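Local coordinates for oxalate biosynthetic component 1 (Burkholderia thailandensis, PDB 5IKY), which probably makes oxalate under quorum-sensing control, acting as a bifunctional enzyme that combines a serine hydrolase with a lyase activity, at residues L34-R39 against I70-Y75; S312-G316 against N328-L333. All coordinates share one frame. Residue numbers count along the deposited sequence, not the author numbering.

Overall arrangement
Contact 1 comes first in the chain and closes before contact 2 opens. Their centres lie about 52 Å apart, and their nearest atoms about 40 Å apart, so they do not touch. Contact 1 joins the start of helix 37-49 to the end of strand 70-71, an outer strand of a small antiparallel sheet, in the N-terminal family region. Contact 2 joins the end of strand 310-313 to the start of helix 330-343 in the region related to beta-keto acid cleavage enzymes. Strand 310-313 belongs to the parallel barrel sheet. Contact 1 is thus a peripheral, partly buried join, and contact 2 a buried one whose S314 side chain is about 9 Å from the bound magnesium ion.

Contact 1 of 2, residues L34-R39 against I70-Y75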
loop_
_atom_site.group_PDB
_atom_site.type_symbol
_atom_site.label_atom_id
_atom_site.label_comp_id
_atom_site.label_asym_id
_atom_site.label_seq_id
_atom_site.Cartn_x
_atom_site.Cartn_y
_atom_site.Cartn_z
ATOM N N LEU A 34 -50.602 -12.701 9.715
ATOM C CA LEU A 34 -51.114 -11.804 10.739
ATOM C C LEU A 34 -51.448 -10.420 10.170
ATOM O O LEU A 34 -52.207 -9.656 10.768
ATOM C CB LEU A 34 -50.083 -11.700 11.866
ATOM C CG LEU A 34 -50.291 -10.803 13.081
ATOM C CD1 LEU A 34 -49.709 -11.486 14.302
ATOM C CD2 LEU A 34 -49.617 -9.460 12.853
ATOM N N LEU A 35 -50.878 -10.106 9.012
ATOM C CA LEU A 35 -51.128 -8.831 8.343
ATOM C C LEU A 35 -52.503 -8.798 7.678
ATOM O O LEU A 35 -53.096 -9.845 7.424
ATOM C CB LEU A 35 -50.044 -8.561 7.296
ATOM C CG LEU A 35 -48.687 -8.071 7.800
ATOM C CD1 LEU A 35 -47.683 -7.998 6.654
ATOM C CD2 LEU A 35 -48.843 -6.717 8.466
ATOM N N PRO A 36 -53.023 -7.589 7.408
ATOM C CA PRO A 36 -54.217 -7.482 6.564
ATOM C C PRO A 36 -53.926 -7.974 5.148
ATOM O O PRO A 36 -52.776 -7.906 4.709
ATOM C CB PRO A 36 -54.528 -5.981 6.579
ATOM C CG PRO A 36 -53.909 -5.482 7.840
ATOM C CD PRO A 36 -52.657 -6.295 8.008
ATOM N N ALA A 37 -54.952 -8.455 4.453
ATOM C CA ALA A 37 -54.793 -9.097 3.147
ATOM C C ALA A 37 -54.042 -8.235 2.135
ATOM O O ALA A 37 -53.212 -8.739 1.377
ATOM C CB ALA A 37 -56.152 -9.482 2.589
ATOM N N ASP A 38 -54.338 -6.940 2.120
ATOM C CA ASP A 38 -53.682 -6.022 1.195
ATOM C C ASP A 38 -52.190 -5.916 1.495
ATOM O O ASP A 38 -51.355 -6.159 0.625
ATOM C CB ASP A 38 -54.335 -4.639 1.256
ATOM N N ARG A 39 -51.862 -5.560 2.733
ATOM C CA ARG A 39 -50.473 -5.398 3.146
ATOM C C ARG A 39 -49.701 -6.713 3.092
ATOM O O ARG A 39 -48.502 -6.723 2.813
ATOM C CB ARG A 39 -50.401 -4.807 4.556
ATOM C CG ARG A 39 -50.879 -3.365 4.648
ATOM C CD ARG A 39 -50.909 -2.880 6.093
ATOM N NE ARG A 39 -49.615 -3.023 6.755
ATOM C CZ ARG A 39 -49.360 -2.606 7.990
ATOM N NH1 ARG A 39 -50.312 -2.023 8.705
ATOM N NH2 ARG A 39 -48.153 -2.775 8.513
ATOM N N ILE A 70 -45.899 -7.878 19.161
ATOM C CA ILE A 70 -46.900 -7.739 18.115
ATOM C C ILE A 70 -48.206 -7.195 18.677
ATOM O O ILE A 70 -48.913 -7.893 19.404
ATOM C CB ILE A 70 -47.186 -9.079 17.418
ATOM C CG1 ILE A 70 -45.887 -9.712 16.921
ATOM C CG2 ILE A 70 -48.164 -8.881 16.275
ATOM C CD1 ILE A 70 -46.076 -11.071 16.289
ATOM N N ASP A 71 -48.518 -5.948 18.345
ATOM C CA ASP A 71 -49.791 -5.356 18.734
ATOM C C ASP A 71 -50.776 -5.489 17.579
ATOM O O ASP A 71 -50.609 -4.852 16.542
ATOM C CB ASP A 71 -49.615 -3.887 19.126
ATOM C CG ASP A 71 -50.778 -3.359 19.952
ATOM O OD1 ASP A 71 -51.859 -3.988 19.948
ATOM O OD2 ASP A 71 -50.610 -2.308 20.607
ATOM N N LEU A 72 -51.799 -6.317 17.761
ATOM C CA LEU A 72 -52.779 -6.565 16.706
ATOM C C LEU A 72 -53.614 -5.326 16.401
ATOM O O LEU A 72 -54.273 -5.253 15.363
ATOM C CB LEU A 72 -53.691 -7.732 17.087
ATOM C CG LEU A 72 -53.020 -9.107 17.099
ATOM C CD1 LEU A 72 -54.031 -10.199 17.398
ATOM C CD2 LEU A 72 -52.323 -9.368 15.776
ATOM N N THR A 73 -53.583 -4.354 17.309
ATOM C CA THR A 73 -54.259 -3.080 17.100
ATOM C C THR A 73 -53.629 -2.333 15.925
ATOM O O THR A 73 -54.294 -1.562 15.232
ATOM C CB THR A 73 -54.207 -2.203 18.366
ATOM O OG1 THR A 73 -54.609 -2.978 19.502
ATOM C CG2 THR A 73 -55.124 -0.998 18.229
ATOM N N ASP A 74 -52.341 -2.579 15.701
ATOM C CA ASP A 74 -51.625 -2.000 14.569
ATOM C C ASP A 74 -52.174 -2.503 13.237
ATOM O O ASP A 74 -52.022 -1.850 12.205
ATOM C CB ASP A 74 -50.130 -2.318 14.661
ATOM C CG ASP A 74 -49.450 -1.615 15.819
ATOM O OD1 ASP A 74 -50.035 -0.653 16.358
ATOM O OD2 ASP A 74 -48.324 -2.021 16.182
ATOM N N TYR A 75 -52.811 -3.669 13.268
ATOM C CA TYR A 75 -53.300 -4.304 12.051
ATOM C C TYR A 75 -54.811 -4.512 12.099
ATOM O O TYR A 75 -55.325 -5.525 11.624
ATOM C CB TYR A 75 -52.587 -5.642 11.834
ATOM C CG TYR A 75 -51.107 -5.596 12.153
ATOM C CD1 TYR A 75 -50.198 -5.055 11.253
ATOM C CD2 TYR A 75 -50.620 -6.090 13.357
ATOM C CE1 TYR A 75 -48.844 -5.010 11.542
ATOM C CE2 TYR A 75 -49.269 -6.048 13.654
ATOM C CZ TYR A 75 -48.387 -5.509 12.743
ATOM O OH TYR A 75 -47.041 -5.466 13.031
#
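An Asx turn and a short 3-10 segment carry the chain out of strand 70-71, and Y75 at their end packs against the lead-in to helix 37-49. Apolar contacts dominate. L34 points toward 70-75 and meets three side chains: its CD1 lies 3.6 Å from I70 CG2, its CG 3.7 Å from L72 CD2, and its CD2 3.5 Å from Y75 CE2. L35 CD2 also reaches the Y75 ring, 3.5 Å from CD1. P36, the N-cap residue of the helix, brings its CD within 3.9 Å of Y75 CB. P240 of another loop touches L34, L35 and Y75. The two segments share no hydrogen bond. Within 70-75, D71 OD1 accepts from T73 N at 3.2 Å, which defines the Asx turn, and from T73 OG1 at 3.0 Å; it also bonds S98. The backbone bonds D74 N to D71 O and Y75 N to L72 O are both 3.0 Å. R39 borders the cluster, with its NH2 at the edge of the Y75 ring, 3.8 Å from CE1.

Contact 2 of 2, residues S312-G316 against N328-L333; sequences SFSPG and NPNAFL
This is a buried contact between the end of a barrel strand and the first turn of the next helix, the first half of a beta-alpha-beta crossover to strand 346-351, in the region related to beta-keto acid cleavage enzymes of the TIM-barrel clan. Strand 310-313 runs parallel to its neighbours 275-278 and 346-351. After F313 the chain leaves the sheet. P315 (phi/psi -75/64) centres an inverse gamma turn, closed by G316 N to S314 O at 2.7 Å. G316 follows with phi/psi 156/168, where a CB would jam against the carbonyl O of P315.

N328 approaches this turn, with its CA 5.3 Å from that of G316. Its chi1 is m (-58°) and its chi2 is -81°. Its ND2 donates to G316 O at 2.7 Å, while its CB lies 3.2 Å from S314 O. N328 OD1 accepts from R294, so both ends of the amide are used.

P329 is the N-cap residue of helix 330-343, and L333 N bonds to P329 O at 3.0 Å in the first turn. L333 points toward the strand end as an mt rotamer. Its CD1 is 3.6 Å from P315 CA and 3.7 Å from S314 O. Its CD2 is 3.6 Å from F313 CE1, with F313 at chi1 t and chi2 84°.

S314 OG bonds to E350 O on the neighbouring strand, and the S314 side chain is about 9 Å from the bound magnesium. The chemistry is therefore mixed: one side-chain amide bonds the carbonyl of G316 where the gamma turn ends, and L333 packs its methyls on the F313 ring and the S314-P315 backbone.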
loop_
_atom_site.group_PDB
_atom_site.type_symbol
_atom_site.label_atom_id
_atom_site.label_comp_id
_atom_site.label_asym_id
_atom_site.label_seq_id
_atom_site.Cartn_x
_atom_site.Cartn_y
_atom_site.Cartn_z
ATOM N N SER A 312 -14.385 1.117 -19.870
ATOM C CA SER A 312 -14.922 0.010 -20.653
ATOM C C SER A 312 -15.399 0.459 -22.029
ATOM O O SER A 312 -15.934 1.556 -22.194
ATOM C CB SER A 312 -16.071 -0.666 -19.900
ATOM O OG SER A 312 -15.579 -1.395 -18.793
ATOM N N PHE A 313 -15.203 -0.409 -23.014
ATOM C CA PHE A 313 -15.530 -0.099 -24.395
ATOM C C PHE A 313 -15.856 -1.391 -25.138
ATOM O O PHE A 313 -15.014 -2.281 -25.243
ATOM C CB PHE A 313 -14.362 0.637 -25.062
ATOM C CG PHE A 313 -14.679 1.189 -26.425
ATOM C CD1 PHE A 313 -15.307 2.416 -26.562
ATOM C CD2 PHE A 313 -14.333 0.486 -27.569
ATOM C CE1 PHE A 313 -15.593 2.930 -27.815
ATOM C CE2 PHE A 313 -14.617 0.996 -28.826
ATOM C CZ PHE A 313 -15.248 2.220 -28.948
ATOM N N SER A 314 -17.083 -1.502 -25.638
ATOM C CA SER A 314 -17.491 -2.688 -26.386
ATOM C C SER A 314 -17.982 -2.318 -27.781
ATOM O O SER A 314 -19.087 -1.804 -27.941
ATOM C CB SER A 314 -18.578 -3.455 -25.631
ATOM O OG SER A 314 -18.070 -4.001 -24.425
ATOM N N PRO A 315 -17.154 -2.576 -28.802
ATOM C CA PRO A 315 -17.533 -2.237 -30.175
ATOM C C PRO A 315 -18.562 -3.211 -30.745
ATOM O O PRO A 315 -18.275 -3.927 -31.703
ATOM C CB PRO A 315 -16.206 -2.324 -30.932
ATOM C CG PRO A 315 -15.418 -3.336 -30.168
ATOM C CD PRO A 315 -15.807 -3.167 -28.725
ATOM N N GLY A 316 -19.749 -3.233 -30.146
ATOM C CA GLY A 316 -20.826 -4.092 -30.601
ATOM C C GLY A 316 -21.814 -4.381 -29.487
ATOM O O GLY A 316 -21.536 -4.097 -28.322
ATOM N N ASN A 328 -24.401 -0.923 -28.299
ATOM C CA ASN A 328 -23.358 0.078 -28.472
ATOM C C ASN A 328 -23.309 0.582 -29.914
ATOM O O ASN A 328 -22.457 0.158 -30.693
ATOM C CB ASN A 328 -21.990 -0.486 -28.064
ATOM C CG ASN A 328 -21.963 -0.984 -26.622
ATOM O OD1 ASN A 328 -21.822 -0.200 -25.684
ATOM N ND2 ASN A 328 -22.088 -2.293 -26.445
ATOM N N PRO A 329 -24.235 1.486 -30.272
ATOM C CA PRO A 329 -24.295 2.053 -31.624
ATOM C C PRO A 329 -23.002 2.769 -32.007
ATOM O O PRO A 329 -22.283 3.257 -31.133
ATOM C CB PRO A 329 -25.466 3.038 -31.543
ATOM C CG PRO A 329 -26.302 2.533 -30.417
ATOM C CD PRO A 329 -25.326 1.987 -29.420
ATOM N N ASN A 330 -22.726 2.835 -33.305
ATOM C CA ASN A 330 -21.454 3.341 -33.807
ATOM C C ASN A 330 -21.212 4.825 -33.527
ATOM O O ASN A 330 -20.109 5.209 -33.137
ATOM C CB ASN A 330 -21.352 3.070 -35.310
ATOM C CG ASN A 330 -21.278 1.588 -35.628
ATOM O OD1 ASN A 330 -20.618 0.824 -34.923
ATOM N ND2 ASN A 330 -21.958 1.173 -36.692
ATOM N N ALA A 331 -22.231 5.656 -33.731
ATOM C CA ALA A 331 -22.098 7.087 -33.463
ATOM C C ALA A 331 -21.838 7.340 -31.985
ATOM O O ALA A 331 -21.074 8.233 -31.623
ATOM C CB ALA A 331 -23.337 7.835 -33.909
ATOM N N PHE A 332 -22.491 6.551 -31.139
ATOM C CA PHE A 332 -22.287 6.638 -29.701
ATOM C C PHE A 332 -20.845 6.311 -29.348
ATOM O O PHE A 332 -20.181 7.067 -28.637
ATOM C CB PHE A 332 -23.238 5.696 -28.961
ATOM C CG PHE A 332 -22.826 5.419 -27.546
ATOM C CD1 PHE A 332 -22.958 6.391 -26.570
ATOM C CD2 PHE A 332 -22.307 4.184 -27.192
ATOM C CE1 PHE A 332 -22.573 6.140 -25.269
ATOM C CE2 PHE A 332 -21.924 3.925 -25.891
ATOM C CZ PHE A 332 -22.058 4.902 -24.928
ATOM N N LEU A 333 -20.368 5.177 -29.854
ATOM C CA LEU A 333 -18.997 4.740 -29.617
ATOM C C LEU A 333 -17.980 5.755 -30.124
ATOM O O LEU A 333 -16.917 5.927 -29.528
ATOM C CB LEU A 333 -18.755 3.384 -30.275
ATOM C CG LEU A 333 -19.511 2.232 -29.617
ATOM C CD1 LEU A 333 -19.271 0.940 -30.370
ATOM C CD2 LEU A 333 -19.081 2.095 -28.163
#